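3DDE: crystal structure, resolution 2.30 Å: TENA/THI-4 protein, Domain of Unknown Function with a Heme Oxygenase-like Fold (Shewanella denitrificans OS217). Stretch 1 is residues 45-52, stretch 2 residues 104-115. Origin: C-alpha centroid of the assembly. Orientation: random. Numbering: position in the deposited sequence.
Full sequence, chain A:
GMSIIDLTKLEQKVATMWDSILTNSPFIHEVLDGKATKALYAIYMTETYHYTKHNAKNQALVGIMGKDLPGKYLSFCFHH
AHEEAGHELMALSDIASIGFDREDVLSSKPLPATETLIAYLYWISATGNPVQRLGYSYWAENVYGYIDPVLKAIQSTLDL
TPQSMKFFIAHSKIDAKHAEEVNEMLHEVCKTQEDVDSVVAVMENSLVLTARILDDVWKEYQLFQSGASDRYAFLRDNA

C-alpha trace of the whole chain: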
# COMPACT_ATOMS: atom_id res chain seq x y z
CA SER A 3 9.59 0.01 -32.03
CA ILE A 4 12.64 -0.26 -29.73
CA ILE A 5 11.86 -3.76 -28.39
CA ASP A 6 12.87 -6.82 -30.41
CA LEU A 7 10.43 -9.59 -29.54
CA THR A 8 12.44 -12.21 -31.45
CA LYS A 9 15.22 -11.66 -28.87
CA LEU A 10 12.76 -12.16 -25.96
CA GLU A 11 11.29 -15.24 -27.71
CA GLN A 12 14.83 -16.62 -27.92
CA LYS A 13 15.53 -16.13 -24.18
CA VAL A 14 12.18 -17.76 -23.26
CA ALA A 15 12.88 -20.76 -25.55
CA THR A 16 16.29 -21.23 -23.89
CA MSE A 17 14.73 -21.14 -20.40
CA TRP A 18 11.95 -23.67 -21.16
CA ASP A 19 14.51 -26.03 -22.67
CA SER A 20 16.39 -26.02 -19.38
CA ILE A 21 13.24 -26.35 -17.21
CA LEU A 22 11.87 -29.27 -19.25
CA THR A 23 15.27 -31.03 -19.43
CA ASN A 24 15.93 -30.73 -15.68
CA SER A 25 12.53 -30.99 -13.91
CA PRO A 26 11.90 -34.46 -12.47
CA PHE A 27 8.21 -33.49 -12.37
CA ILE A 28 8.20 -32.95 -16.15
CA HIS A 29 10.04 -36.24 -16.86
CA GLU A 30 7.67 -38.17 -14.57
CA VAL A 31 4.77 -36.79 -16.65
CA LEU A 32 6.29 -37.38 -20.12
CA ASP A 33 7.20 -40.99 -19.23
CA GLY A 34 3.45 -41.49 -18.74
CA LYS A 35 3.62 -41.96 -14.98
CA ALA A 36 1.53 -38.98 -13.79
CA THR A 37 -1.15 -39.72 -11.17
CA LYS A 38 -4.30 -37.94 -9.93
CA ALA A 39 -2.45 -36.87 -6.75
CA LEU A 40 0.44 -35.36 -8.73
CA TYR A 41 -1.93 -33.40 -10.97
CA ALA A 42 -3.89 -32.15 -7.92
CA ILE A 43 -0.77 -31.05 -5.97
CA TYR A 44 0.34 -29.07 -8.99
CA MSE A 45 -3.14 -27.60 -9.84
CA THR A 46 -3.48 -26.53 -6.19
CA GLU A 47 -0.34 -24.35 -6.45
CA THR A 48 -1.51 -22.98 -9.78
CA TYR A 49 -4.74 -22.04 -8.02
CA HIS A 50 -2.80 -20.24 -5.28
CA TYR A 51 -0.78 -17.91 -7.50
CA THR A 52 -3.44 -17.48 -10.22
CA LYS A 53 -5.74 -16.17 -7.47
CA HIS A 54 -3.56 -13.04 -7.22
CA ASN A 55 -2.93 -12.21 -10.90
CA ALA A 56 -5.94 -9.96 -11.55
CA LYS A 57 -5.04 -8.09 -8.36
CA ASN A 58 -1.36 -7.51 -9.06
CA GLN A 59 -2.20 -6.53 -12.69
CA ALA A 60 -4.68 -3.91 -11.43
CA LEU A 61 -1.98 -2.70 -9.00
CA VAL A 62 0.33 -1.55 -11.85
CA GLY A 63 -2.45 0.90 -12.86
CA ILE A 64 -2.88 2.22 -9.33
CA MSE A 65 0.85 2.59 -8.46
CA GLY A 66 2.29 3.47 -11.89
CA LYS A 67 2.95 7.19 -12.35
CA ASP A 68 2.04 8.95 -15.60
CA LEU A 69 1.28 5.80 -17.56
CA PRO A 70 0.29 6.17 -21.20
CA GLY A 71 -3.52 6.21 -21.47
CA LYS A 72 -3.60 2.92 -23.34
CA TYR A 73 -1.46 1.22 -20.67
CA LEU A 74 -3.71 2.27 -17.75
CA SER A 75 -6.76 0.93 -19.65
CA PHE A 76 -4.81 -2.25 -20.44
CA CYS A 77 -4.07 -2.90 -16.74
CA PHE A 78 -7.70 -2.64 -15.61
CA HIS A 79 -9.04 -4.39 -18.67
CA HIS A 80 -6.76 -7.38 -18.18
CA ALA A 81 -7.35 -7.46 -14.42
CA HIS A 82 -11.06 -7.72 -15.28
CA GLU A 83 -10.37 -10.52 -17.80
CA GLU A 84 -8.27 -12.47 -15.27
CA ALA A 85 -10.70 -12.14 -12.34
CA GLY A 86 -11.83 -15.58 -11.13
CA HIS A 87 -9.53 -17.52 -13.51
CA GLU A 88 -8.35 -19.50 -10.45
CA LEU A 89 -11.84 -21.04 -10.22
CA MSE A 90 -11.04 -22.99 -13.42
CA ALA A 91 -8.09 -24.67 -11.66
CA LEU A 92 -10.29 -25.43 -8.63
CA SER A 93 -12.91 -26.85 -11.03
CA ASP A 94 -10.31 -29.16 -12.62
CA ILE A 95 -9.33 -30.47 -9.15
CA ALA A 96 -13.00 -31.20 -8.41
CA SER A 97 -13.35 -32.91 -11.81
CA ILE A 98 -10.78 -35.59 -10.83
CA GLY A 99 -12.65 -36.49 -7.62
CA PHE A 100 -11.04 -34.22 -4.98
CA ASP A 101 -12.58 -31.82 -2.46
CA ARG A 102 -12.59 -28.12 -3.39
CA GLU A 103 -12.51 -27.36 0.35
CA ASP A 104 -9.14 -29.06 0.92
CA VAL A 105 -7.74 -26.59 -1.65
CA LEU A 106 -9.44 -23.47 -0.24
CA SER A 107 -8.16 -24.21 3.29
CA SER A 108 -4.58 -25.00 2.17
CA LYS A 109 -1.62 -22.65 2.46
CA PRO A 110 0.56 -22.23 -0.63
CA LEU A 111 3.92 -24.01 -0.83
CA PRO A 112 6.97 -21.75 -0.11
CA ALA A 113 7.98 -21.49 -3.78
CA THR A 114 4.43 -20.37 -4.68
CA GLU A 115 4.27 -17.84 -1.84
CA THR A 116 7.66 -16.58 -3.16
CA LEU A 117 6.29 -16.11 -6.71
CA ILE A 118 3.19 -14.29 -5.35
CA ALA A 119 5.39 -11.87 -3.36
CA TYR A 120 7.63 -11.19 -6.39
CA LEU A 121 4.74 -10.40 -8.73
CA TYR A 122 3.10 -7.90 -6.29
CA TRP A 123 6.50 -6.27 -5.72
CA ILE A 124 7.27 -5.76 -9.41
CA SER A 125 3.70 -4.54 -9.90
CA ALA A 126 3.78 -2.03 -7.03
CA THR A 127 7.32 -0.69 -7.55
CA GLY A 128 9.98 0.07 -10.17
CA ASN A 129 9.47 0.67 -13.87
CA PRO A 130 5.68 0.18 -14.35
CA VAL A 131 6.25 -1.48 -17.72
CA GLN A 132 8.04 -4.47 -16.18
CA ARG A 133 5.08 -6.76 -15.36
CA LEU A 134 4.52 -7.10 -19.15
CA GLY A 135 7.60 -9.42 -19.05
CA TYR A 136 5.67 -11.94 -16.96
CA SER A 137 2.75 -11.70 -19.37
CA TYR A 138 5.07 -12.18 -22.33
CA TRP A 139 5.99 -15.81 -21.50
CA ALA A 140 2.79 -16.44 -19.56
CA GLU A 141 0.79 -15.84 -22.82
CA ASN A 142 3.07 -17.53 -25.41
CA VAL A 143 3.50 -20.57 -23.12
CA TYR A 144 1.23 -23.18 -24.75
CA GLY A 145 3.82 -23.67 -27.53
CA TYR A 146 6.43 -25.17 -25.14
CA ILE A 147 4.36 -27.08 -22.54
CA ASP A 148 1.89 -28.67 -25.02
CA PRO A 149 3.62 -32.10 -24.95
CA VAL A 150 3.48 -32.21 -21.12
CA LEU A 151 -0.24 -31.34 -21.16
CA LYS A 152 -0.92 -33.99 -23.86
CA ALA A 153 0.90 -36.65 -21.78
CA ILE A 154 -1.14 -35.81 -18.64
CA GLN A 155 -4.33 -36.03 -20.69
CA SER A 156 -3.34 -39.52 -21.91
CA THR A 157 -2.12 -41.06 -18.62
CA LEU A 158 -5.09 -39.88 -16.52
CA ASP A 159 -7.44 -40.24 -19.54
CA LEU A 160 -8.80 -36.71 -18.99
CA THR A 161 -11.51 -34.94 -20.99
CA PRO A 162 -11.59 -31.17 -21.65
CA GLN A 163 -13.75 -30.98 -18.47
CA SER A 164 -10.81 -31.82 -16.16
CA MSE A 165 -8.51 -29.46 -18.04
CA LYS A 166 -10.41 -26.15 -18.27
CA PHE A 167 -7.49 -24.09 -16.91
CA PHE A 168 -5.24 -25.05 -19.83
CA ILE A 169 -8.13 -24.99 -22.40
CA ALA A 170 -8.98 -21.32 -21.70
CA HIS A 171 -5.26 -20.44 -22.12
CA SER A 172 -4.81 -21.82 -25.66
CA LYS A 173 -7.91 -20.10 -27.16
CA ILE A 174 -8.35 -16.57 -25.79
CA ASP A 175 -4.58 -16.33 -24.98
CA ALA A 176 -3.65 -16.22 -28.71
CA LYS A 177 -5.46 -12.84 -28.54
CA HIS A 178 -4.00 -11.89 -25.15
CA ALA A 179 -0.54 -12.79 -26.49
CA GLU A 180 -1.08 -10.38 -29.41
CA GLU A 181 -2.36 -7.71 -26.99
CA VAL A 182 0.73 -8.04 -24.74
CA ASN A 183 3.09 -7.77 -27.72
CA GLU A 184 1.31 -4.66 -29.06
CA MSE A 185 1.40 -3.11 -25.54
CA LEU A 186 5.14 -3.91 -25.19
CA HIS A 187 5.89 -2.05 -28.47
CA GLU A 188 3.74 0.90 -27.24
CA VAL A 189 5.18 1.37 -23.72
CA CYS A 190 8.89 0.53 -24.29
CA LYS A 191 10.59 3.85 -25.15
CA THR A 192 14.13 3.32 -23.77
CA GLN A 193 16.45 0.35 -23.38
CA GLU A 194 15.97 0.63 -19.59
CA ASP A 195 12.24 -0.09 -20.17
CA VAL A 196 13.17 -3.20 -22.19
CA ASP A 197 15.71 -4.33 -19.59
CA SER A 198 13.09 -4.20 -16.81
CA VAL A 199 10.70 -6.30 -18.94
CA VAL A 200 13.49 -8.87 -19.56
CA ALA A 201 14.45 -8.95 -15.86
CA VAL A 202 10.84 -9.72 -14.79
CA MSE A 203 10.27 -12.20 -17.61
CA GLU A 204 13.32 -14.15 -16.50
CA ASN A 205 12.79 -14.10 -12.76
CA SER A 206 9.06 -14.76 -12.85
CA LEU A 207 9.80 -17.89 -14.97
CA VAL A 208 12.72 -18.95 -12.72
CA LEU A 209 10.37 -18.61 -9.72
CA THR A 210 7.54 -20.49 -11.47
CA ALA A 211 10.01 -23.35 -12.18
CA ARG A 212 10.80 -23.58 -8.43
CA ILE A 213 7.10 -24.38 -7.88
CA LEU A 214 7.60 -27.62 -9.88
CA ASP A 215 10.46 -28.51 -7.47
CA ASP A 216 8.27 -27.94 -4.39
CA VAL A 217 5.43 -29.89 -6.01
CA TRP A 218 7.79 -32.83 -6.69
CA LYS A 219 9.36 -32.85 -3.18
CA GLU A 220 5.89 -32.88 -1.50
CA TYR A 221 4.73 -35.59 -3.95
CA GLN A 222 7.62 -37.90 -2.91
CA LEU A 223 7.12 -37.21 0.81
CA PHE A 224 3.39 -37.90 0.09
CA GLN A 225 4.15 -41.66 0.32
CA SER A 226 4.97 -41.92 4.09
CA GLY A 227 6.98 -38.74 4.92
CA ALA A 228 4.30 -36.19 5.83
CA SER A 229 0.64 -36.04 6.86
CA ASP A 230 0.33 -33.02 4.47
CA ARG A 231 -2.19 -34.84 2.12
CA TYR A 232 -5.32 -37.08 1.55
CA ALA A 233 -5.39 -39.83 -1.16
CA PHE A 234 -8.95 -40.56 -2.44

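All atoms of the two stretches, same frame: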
# COMPACT_ATOMS: atom_id res chain seq x y z
N MSE A 45 -2.02 -28.51 -9.52
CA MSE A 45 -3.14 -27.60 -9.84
C MSE A 45 -3.50 -26.74 -8.62
O MSE A 45 -3.98 -25.60 -8.77
CB MSE A 45 -4.38 -28.37 -10.34
CG MSE A 45 -4.27 -29.02 -11.74
SE MSE A 45 -3.78 -27.73 -13.26
CE MSE A 45 -5.19 -26.37 -12.95
N THR A 46 -3.25 -27.27 -7.43
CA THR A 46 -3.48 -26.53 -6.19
C THR A 46 -2.55 -25.32 -6.13
O THR A 46 -3.00 -24.23 -5.78
CB THR A 46 -3.29 -27.42 -4.96
OG1 THR A 46 -4.24 -28.49 -5.02
CG2 THR A 46 -3.49 -26.64 -3.67
N GLU A 47 -1.27 -25.49 -6.47
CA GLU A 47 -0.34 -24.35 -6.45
C GLU A 47 -0.65 -23.35 -7.55
O GLU A 47 -0.45 -22.14 -7.39
CB GLU A 47 1.13 -24.78 -6.53
CG GLU A 47 1.57 -25.62 -5.36
CD GLU A 47 1.15 -25.03 -4.04
OE1 GLU A 47 1.64 -23.93 -3.71
OE2 GLU A 47 0.31 -25.66 -3.34
N THR A 48 -1.12 -23.85 -8.68
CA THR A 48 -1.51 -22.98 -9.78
C THR A 48 -2.67 -22.11 -9.32
O THR A 48 -2.70 -20.91 -9.61
CB THR A 48 -1.88 -23.78 -11.03
OG1 THR A 48 -0.72 -24.52 -11.45
CG2 THR A 48 -2.32 -22.86 -12.17
N TYR A 49 -3.59 -22.73 -8.58
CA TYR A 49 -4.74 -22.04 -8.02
C TYR A 49 -4.30 -20.92 -7.11
O TYR A 49 -4.84 -19.81 -7.20
CB TYR A 49 -5.65 -23.02 -7.25
CG TYR A 49 -6.54 -22.32 -6.25
CD1 TYR A 49 -7.78 -21.80 -6.62
CD2 TYR A 49 -6.14 -22.18 -4.93
CE1 TYR A 49 -8.58 -21.14 -5.68
CE2 TYR A 49 -6.92 -21.53 -3.99
CZ TYR A 49 -8.13 -21.01 -4.36
OH TYR A 49 -8.86 -20.37 -3.39
N HIS A 50 -3.33 -21.21 -6.24
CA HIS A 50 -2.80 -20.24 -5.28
C HIS A 50 -2.22 -18.98 -5.90
O HIS A 50 -2.55 -17.90 -5.48
CB HIS A 50 -1.77 -20.87 -4.34
CG HIS A 50 -2.38 -21.78 -3.33
ND1 HIS A 50 -3.44 -21.41 -2.54
CD2 HIS A 50 -2.02 -23.02 -2.92
CE1 HIS A 50 -3.74 -22.39 -1.71
NE2 HIS A 50 -2.90 -23.38 -1.92
N TYR A 51 -1.35 -19.11 -6.89
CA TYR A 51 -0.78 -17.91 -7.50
C TYR A 51 -1.71 -17.24 -8.52
O TYR A 51 -1.73 -16.02 -8.64
CB TYR A 51 0.61 -18.19 -8.08
CG TYR A 51 0.70 -18.86 -9.45
CD1 TYR A 51 0.53 -18.11 -10.61
CD2 TYR A 51 1.09 -20.18 -9.57
CE1 TYR A 51 0.65 -18.67 -11.85
CE2 TYR A 51 1.23 -20.77 -10.82
CZ TYR A 51 1.01 -20.01 -11.97
OH TYR A 51 1.12 -20.58 -13.22
N THR A 52 -2.52 -18.02 -9.23
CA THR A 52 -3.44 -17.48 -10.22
C THR A 52 -4.46 -16.56 -9.56
O THR A 52 -4.92 -15.60 -10.16
CB THR A 52 -4.12 -18.64 -11.03
OG1 THR A 52 -3.12 -19.26 -11.83
CG2 THR A 52 -5.21 -18.13 -11.94
N ASP A 104 -10.52 -28.76 0.52
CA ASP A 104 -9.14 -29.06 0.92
C ASP A 104 -8.18 -28.06 0.27
O ASP A 104 -7.12 -27.78 0.83
CB ASP A 104 -8.69 -30.48 0.53
CG ASP A 104 -9.46 -31.60 1.26
OD1 ASP A 104 -10.20 -31.32 2.24
OD2 ASP A 104 -9.32 -32.78 0.86
N VAL A 105 -8.55 -27.56 -0.91
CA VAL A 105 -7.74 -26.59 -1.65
C VAL A 105 -7.90 -25.20 -1.06
O VAL A 105 -6.91 -24.50 -0.83
CB VAL A 105 -8.13 -26.54 -3.15
CG1 VAL A 105 -7.31 -25.46 -3.89
CG2 VAL A 105 -7.91 -27.91 -3.81
N LEU A 106 -9.14 -24.80 -0.79
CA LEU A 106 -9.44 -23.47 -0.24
C LEU A 106 -8.81 -23.25 1.14
O LEU A 106 -8.40 -22.15 1.46
CB LEU A 106 -10.94 -23.27 -0.16
CG LEU A 106 -11.76 -23.58 -1.42
CD1 LEU A 106 -13.30 -23.55 -1.13
CD2 LEU A 106 -11.35 -22.67 -2.56
N SER A 107 -8.73 -24.31 1.94
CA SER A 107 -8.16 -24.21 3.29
C SER A 107 -6.64 -24.46 3.35
O SER A 107 -6.04 -24.41 4.43
CB SER A 107 -8.85 -25.21 4.22
OG SER A 107 -8.57 -26.53 3.81
N SER A 108 -6.02 -24.73 2.20
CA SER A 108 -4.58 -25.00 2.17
C SER A 108 -3.77 -23.72 2.05
O SER A 108 -4.22 -22.71 1.51
CB SER A 108 -4.21 -25.89 0.97
OG SER A 108 -4.19 -25.13 -0.24
N LYS A 109 -2.54 -23.77 2.57
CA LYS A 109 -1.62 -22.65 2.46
C LYS A 109 -0.72 -22.99 1.28
O LYS A 109 -0.43 -24.17 1.05
CB LYS A 109 -0.80 -22.47 3.75
CG LYS A 109 -1.67 -22.35 5.04
N PRO A 110 -0.31 -21.97 0.50
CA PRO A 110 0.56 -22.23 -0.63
C PRO A 110 1.91 -22.80 -0.20
O PRO A 110 2.34 -22.61 0.94
CB PRO A 110 0.76 -20.85 -1.28
CG PRO A 110 -0.32 -20.01 -0.78
CD PRO A 110 -0.69 -20.54 0.58
N LEU A 111 2.57 -23.51 -1.11
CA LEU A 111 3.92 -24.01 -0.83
C LEU A 111 4.88 -22.79 -0.84
O LEU A 111 4.58 -21.75 -1.44
CB LEU A 111 4.34 -25.12 -1.81
CG LEU A 111 3.59 -26.48 -1.74
CD1 LEU A 111 4.01 -27.45 -2.86
CD2 LEU A 111 3.76 -27.12 -0.39
N PRO A 112 6.05 -22.91 -0.17
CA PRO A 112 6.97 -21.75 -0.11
C PRO A 112 7.37 -21.15 -1.46
O PRO A 112 7.44 -19.93 -1.59
CB PRO A 112 8.17 -22.30 0.63
CG PRO A 112 7.59 -23.46 1.44
CD PRO A 112 6.60 -24.07 0.54
N ALA A 113 7.60 -21.99 -2.46
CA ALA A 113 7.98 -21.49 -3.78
C ALA A 113 6.84 -20.65 -4.40
O ALA A 113 7.09 -19.68 -5.10
CB ALA A 113 8.38 -22.67 -4.71
N THR A 114 5.60 -21.04 -4.14
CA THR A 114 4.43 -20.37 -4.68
C THR A 114 4.22 -19.03 -3.97
O THR A 114 3.94 -18.01 -4.60
CB THR A 114 3.18 -21.27 -4.54
OG1 THR A 114 3.49 -22.58 -5.04
CG2 THR A 114 1.97 -20.70 -5.28
N GLU A 115 4.34 -19.05 -2.64
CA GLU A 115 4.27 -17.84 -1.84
C GLU A 115 5.35 -16.85 -2.32
O GLU A 115 5.10 -15.64 -2.39
CB GLU A 115 4.52 -18.18 -0.36
CG GLU A 115 4.01 -17.12 0.62
CD GLU A 115 2.50 -17.07 0.63
OE1 GLU A 115 1.85 -18.11 0.88
OE2 GLU A 115 1.95 -16.01 0.37
O HOH W 1 -1.12 -25.58 -1.28

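What does the buried carboxylate of Glu47 find to bond with? Its CA-to-CB bond points toward the second stretch, and OE1 takes two hydrogen bonds there. The backbone amide of Leu111 donates N to OE1 over 2.8 Å, nearly straight at 170°, and the hydroxyl of Thr114 donates OG1 to OE1 over 2.6 Å. Leu111 is the N-cap of the helix that starts at Pro112, so the carboxylate sits where the chain turns into that helix. The other oxygen is served by water 1, which donates to Glu47 OE2 at 2.5 Å. A carboxylate suits this buried place because each oxygen meets a donor.

How is the imidazole of His50 satisfied? Its NE2 donates to Ser108 OG at 2.7 Å; the N-H...O angle of 133° is well bent, although the hydroxyl lies near the plane of the ring, at its edge. Ser108 OG in turn donates to the backbone oxygen Val105 O at 2.9 Å, so a short chain of bonds runs from the histidine through the serine to the backbone of Val105, one residue before the last of the helix segment 104-106. That same Val105 O also accepts from Ser108 N at 3.2 Å. Water 1 reaches His50 NE2 at 2.9 Å and donates to Lys109 O at 2.8 Å; with its bond to Glu47, it ties both acidic and imidazole side chains to the loop. His50 ND1 is bonded to a residue adjoining the stretches.

What packs around these polar groups? Pro110 lies over one face of the His50 ring, its CG 3.9 Å from the ring centroid in a CH-pi contact that leaves the nitrogen at the edge free to bond. The methyl Thr114 CG2 approaches His50 CB at 3.9 Å and Tyr51 CB at 4.0 Å, so this threonine offers a hydroxyl to the glutamate and a methyl to its neighbours on the helix.

What closes the other end of the contact? Tyr49 takes a t rotamer and receives Val105 CG1 over one face of its ring, 4.0 Å from the centroid, with CD2 to CG1 at 3.6 Å; the broad, flat aromatic face of buried Tyr49 gives the branched side chain of buried Val105 an apolar surface to lie on. Leu106 starts with its CA-to-CB bond pointing away, yet its CD2 comes within 3.5 Å of Tyr49 OH and adds a further apolar contact to the same ring, Tyr49 CZ to Leu106 CD2 at 4.0 Å. Thr46 adds its methyl, CG2 lying 3.8 Å from Ser108 OG, while its own OG1 is hydrogen-bonded elsewhere in the structure. Altogether the two stretches bury 514 Å², counting both sides.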